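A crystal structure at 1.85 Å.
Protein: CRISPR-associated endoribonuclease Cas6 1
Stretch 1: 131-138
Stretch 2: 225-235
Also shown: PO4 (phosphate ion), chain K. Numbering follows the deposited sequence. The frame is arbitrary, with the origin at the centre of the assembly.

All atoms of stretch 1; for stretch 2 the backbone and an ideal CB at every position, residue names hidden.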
# COMPACT_ATOMS: atom_id res chain seq x y z
N ILE A 131 6.57 -2.52 -2.00
CA ILE A 131 5.68 -3.43 -2.71
C ILE A 131 4.43 -2.73 -3.23
O ILE A 131 3.67 -3.33 -4.01
CB ILE A 131 5.32 -4.67 -1.85
CG1 ILE A 131 4.72 -4.25 -0.47
CG2 ILE A 131 6.60 -5.48 -1.61
CD1 ILE A 131 4.24 -5.52 0.38
N SER A 132 4.22 -1.45 -2.88
CA SER A 132 3.48 -0.55 -3.73
C SER A 132 4.26 0.77 -3.71
O SER A 132 4.89 1.12 -2.68
CB SER A 132 2.02 -0.35 -3.31
OG SER A 132 1.90 -0.02 -1.93
N PRO A 133 4.34 1.48 -4.83
CA PRO A 133 5.27 2.62 -4.91
C PRO A 133 4.79 3.79 -4.05
O PRO A 133 3.60 3.92 -3.73
CB PRO A 133 5.28 2.98 -6.40
CG PRO A 133 3.94 2.53 -6.94
CD PRO A 133 3.65 1.22 -6.13
N ILE A 134 5.75 4.67 -3.70
CA ILE A 134 5.53 5.80 -2.79
C ILE A 134 5.11 7.01 -3.59
O ILE A 134 5.75 7.36 -4.60
CB ILE A 134 6.79 6.08 -1.95
CG1 ILE A 134 6.95 4.95 -0.92
CG2 ILE A 134 6.75 7.50 -1.25
CD1 ILE A 134 8.35 4.87 -0.31
N TYR A 135 4.04 7.64 -3.14
CA TYR A 135 3.51 8.85 -3.73
C TYR A 135 3.78 10.00 -2.77
O TYR A 135 3.50 9.88 -1.57
CB TYR A 135 2.01 8.69 -3.99
CG TYR A 135 1.32 9.92 -4.52
CD1 TYR A 135 1.66 10.45 -5.75
CD2 TYR A 135 0.27 10.51 -3.83
CE1 TYR A 135 0.98 11.59 -6.28
CE2 TYR A 135 -0.39 11.63 -4.33
CZ TYR A 135 -0.04 12.15 -5.56
OH TYR A 135 -0.70 13.24 -6.07
N LEU A 136 4.30 11.11 -3.30
CA LEU A 136 4.61 12.23 -2.43
C LEU A 136 4.50 13.49 -3.28
O LEU A 136 5.15 13.56 -4.32
CB LEU A 136 6.01 12.08 -1.85
CG LEU A 136 6.34 12.98 -0.67
CD1 LEU A 136 5.51 12.64 0.58
CD2 LEU A 136 7.85 12.92 -0.42
N LYS A 137 3.65 14.43 -2.89
CA LYS A 137 3.40 15.55 -3.80
C LYS A 137 3.53 16.87 -3.05
O LYS A 137 3.47 16.93 -1.82
CB LYS A 137 2.01 15.41 -4.44
CG LYS A 137 0.91 15.50 -3.39
CD LYS A 137 -0.47 15.57 -3.95
CE LYS A 137 -1.45 15.78 -2.82
NZ LYS A 137 -0.95 16.86 -1.92
N THR A 138 3.70 17.94 -3.83
CA THR A 138 3.68 19.28 -3.26
C THR A 138 3.06 20.20 -4.30
O THR A 138 3.10 19.92 -5.49
CB THR A 138 5.10 19.73 -2.81
OG1 THR A 138 5.04 20.99 -2.13
CG2 THR A 138 6.05 19.86 -3.98
N UNK A 225 2.25 2.64 5.84
CA UNK A 225 2.75 3.04 4.55
C UNK A 225 3.57 4.32 4.66
O UNK A 225 3.40 5.11 5.59
CB UNK A 225 1.59 3.23 3.57
N UNK A 226 4.48 4.50 3.71
CA UNK A 226 5.25 5.73 3.55
C UNK A 226 4.56 6.62 2.52
O UNK A 226 3.83 6.15 1.64
CB UNK A 226 6.69 5.43 3.13
N UNK A 227 4.76 7.94 2.65
CA UNK A 227 4.17 8.81 1.63
C UNK A 227 2.66 8.93 1.78
O UNK A 227 2.07 8.56 2.78
CB UNK A 227 4.51 8.29 0.23
N UNK A 228 2.02 9.42 0.71
CA UNK A 228 0.61 9.79 0.71
C UNK A 228 -0.25 8.75 -0.00
O UNK A 228 0.25 7.82 -0.62
CB UNK A 228 0.43 11.16 0.05
N UNK A 229 -1.57 8.93 0.10
CA UNK A 229 -2.57 8.05 -0.53
C UNK A 229 -2.38 6.59 -0.10
O UNK A 229 -2.60 5.66 -0.89
CB UNK A 229 -2.49 8.16 -2.05
N UNK A 230 -1.98 6.39 1.16
CA UNK A 230 -1.81 5.00 1.62
C UNK A 230 -3.07 4.17 1.40
O UNK A 230 -3.00 3.00 0.98
CB UNK A 230 -1.43 4.98 3.10
N UNK A 231 -4.24 4.75 1.72
CA UNK A 231 -5.46 3.97 1.73
C UNK A 231 -5.97 3.67 0.33
O UNK A 231 -6.93 2.90 0.20
CB UNK A 231 -6.54 4.70 2.53
N UNK A 232 -5.36 4.26 -0.70
CA UNK A 232 -5.59 3.90 -2.09
C UNK A 232 -4.54 2.91 -2.63
O UNK A 232 -4.49 2.67 -3.84
CB UNK A 232 -5.60 5.17 -2.95
N UNK A 233 -3.69 2.38 -1.75
CA UNK A 233 -2.76 1.31 -2.09
C UNK A 233 -1.36 1.75 -2.43
O UNK A 233 -0.72 1.12 -3.29
CB UNK A 233 -3.32 0.52 -3.27
N UNK A 234 -0.90 2.86 -1.83
CA UNK A 234 0.42 3.40 -2.13
C UNK A 234 1.33 3.35 -0.91
O UNK A 234 0.88 3.51 0.23
CB UNK A 234 0.30 4.84 -2.64
N UNK A 235 2.61 3.13 -1.18
CA UNK A 235 3.64 3.36 -0.17
C UNK A 235 3.91 2.19 0.76
O UNK A 235 4.58 2.38 1.78
CB UNK A 235 3.25 4.57 0.68
P PO4 K . -2.98 12.61 1.41
O1 PO4 K . -2.08 13.31 2.42
O2 PO4 K . -2.59 13.06 0.01
O3 PO4 K . -4.42 13.00 1.67
O4 PO4 K . -2.86 11.11 1.58

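Position 225 has phi/psi of 102/155, and its ideal CB has no atom of stretch 1 within 5.5 Å. Positive phi favours glycine: Gly225.

At 226 the CB points sideways, 3.9 Å from Ile134 CD1, so an apolar side chain would suit, and stretch 1 alone does not fix its size. Phe226 is found: its CB packs 3.8 Å from Ile134 CD1, while the end of the side chain leads away.

Position 227 is tightly constrained by stretch 1. Its CB points toward stretch 1 and would lie 2.6 Å from Tyr135 O and 2.8 Å from Ile134 CG2, both clashes, and phi is +74°, so glycine is expected. Gly227 lets its CA approach Tyr135 O to 3.4 Å.

At 228 the backbone N donates to Tyr135 O (2.8 Å, 175°), which any residue but proline could do. The CB points sideways, with the Lys137 amide, which has no partner within stretch 1, and the Lys137 ammonium group farther along. An acceptor of some length, preferably acidic, is suggested; glutamate or glutamine would serve. Glu228 OE2 accepts from Lys137 N (2.9 Å, 169°), and its OE1 forms a salt bridge with Lys137 NZ at 3.4 Å, weak as a hydrogen bond.

Position 229 has a left-handed backbone (56/35), and its CB points toward stretch 1, 4.0 Å from Tyr135 CD2. A side chain with aliphatic length could pack against Tyr135. Lys229 brings CG to 3.5 Å from Tyr135 CD2, an oblique approach, and its backbone N donates to phosphate O4 (2.9 Å).

At 230 the CB points away from stretch 1, but the carbonyl O atoms of 226 and 234 are within reach of the end of a short side chain, so a donor there would suit. Asn230 ND2 donates to Phe226 O (3.1 Å) and to Phe234 O (3.0 Å), tying the loop together.

Positions 231 and 232 are out of reach of stretch 1, which imposes no choice; they are Ser231 and Met232.

At 233 (97/31) a CB would be jammed against the preceding carbonyl O, which calls for glycine. Gly233 O lies 3.1 Å from Ser132 CB.

At 234 the CB points sideways, 3.6 Å from Pro133 O and 4.4 Å from Tyr135 CB. A branched aliphatic or an aromatic could fit. Phe234 CD1 lies 4.1 Å from Tyr135 CB and 3.5 Å from Pro133 O, which meets the ring at its edge.

At 235 a CB would sit 1.9 Å from Phe226 O, and phi is +87°, so glycine is expected. Gly235 N makes a short but bent, weak hydrogen bond to Pro133 O (2.8 Å, 127°), and its CA packs 3.7 Å from Ile134 CG1.

Stretch 2 225-235: GFGEKNSMGFG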
# COMPACT_ATOMS: atom_id res chain seq x y z
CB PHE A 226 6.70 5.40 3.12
CG PHE A 226 7.55 4.84 4.23
CD1 PHE A 226 8.35 5.69 5.00
CD2 PHE A 226 7.49 3.48 4.56
CE1 PHE A 226 9.12 5.20 6.04
CE2 PHE A 226 8.24 2.96 5.60
CZ PHE A 226 9.06 3.82 6.37
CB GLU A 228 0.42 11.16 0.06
CG GLU A 228 1.17 12.24 0.79
CD GLU A 228 1.12 13.55 0.02
OE1 GLU A 228 0.02 14.12 -0.11
OE2 GLU A 228 2.17 14.00 -0.46
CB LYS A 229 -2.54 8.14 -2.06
CG LYS A 229 -2.89 9.58 -2.59
CD LYS A 229 -4.15 10.12 -1.92
CE LYS A 229 -4.65 11.43 -2.56
NZ LYS A 229 -5.58 12.15 -1.64
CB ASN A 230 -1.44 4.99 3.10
CG ASN A 230 -0.10 5.66 3.38
OD1 ASN A 230 0.03 6.40 4.36
ND2 ASN A 230 0.91 5.45 2.48
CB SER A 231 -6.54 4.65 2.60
OG SER A 231 -6.96 5.86 2.00
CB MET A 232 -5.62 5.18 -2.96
CG MET A 232 -6.82 6.05 -2.70
SD MET A 232 -6.65 7.66 -3.54
CE MET A 232 -6.27 7.12 -5.21
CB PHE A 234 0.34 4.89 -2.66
CG PHE A 234 -0.25 4.97 -4.04
CD1 PHE A 234 0.58 5.04 -5.15
CD2 PHE A 234 -1.63 4.92 -4.23
CE1 PHE A 234 0.03 5.09 -6.47
CE2 PHE A 234 -2.18 4.95 -5.50
CZ PHE A 234 -1.34 5.04 -6.64
O HOH W 1 2.66 6.58 -0.81
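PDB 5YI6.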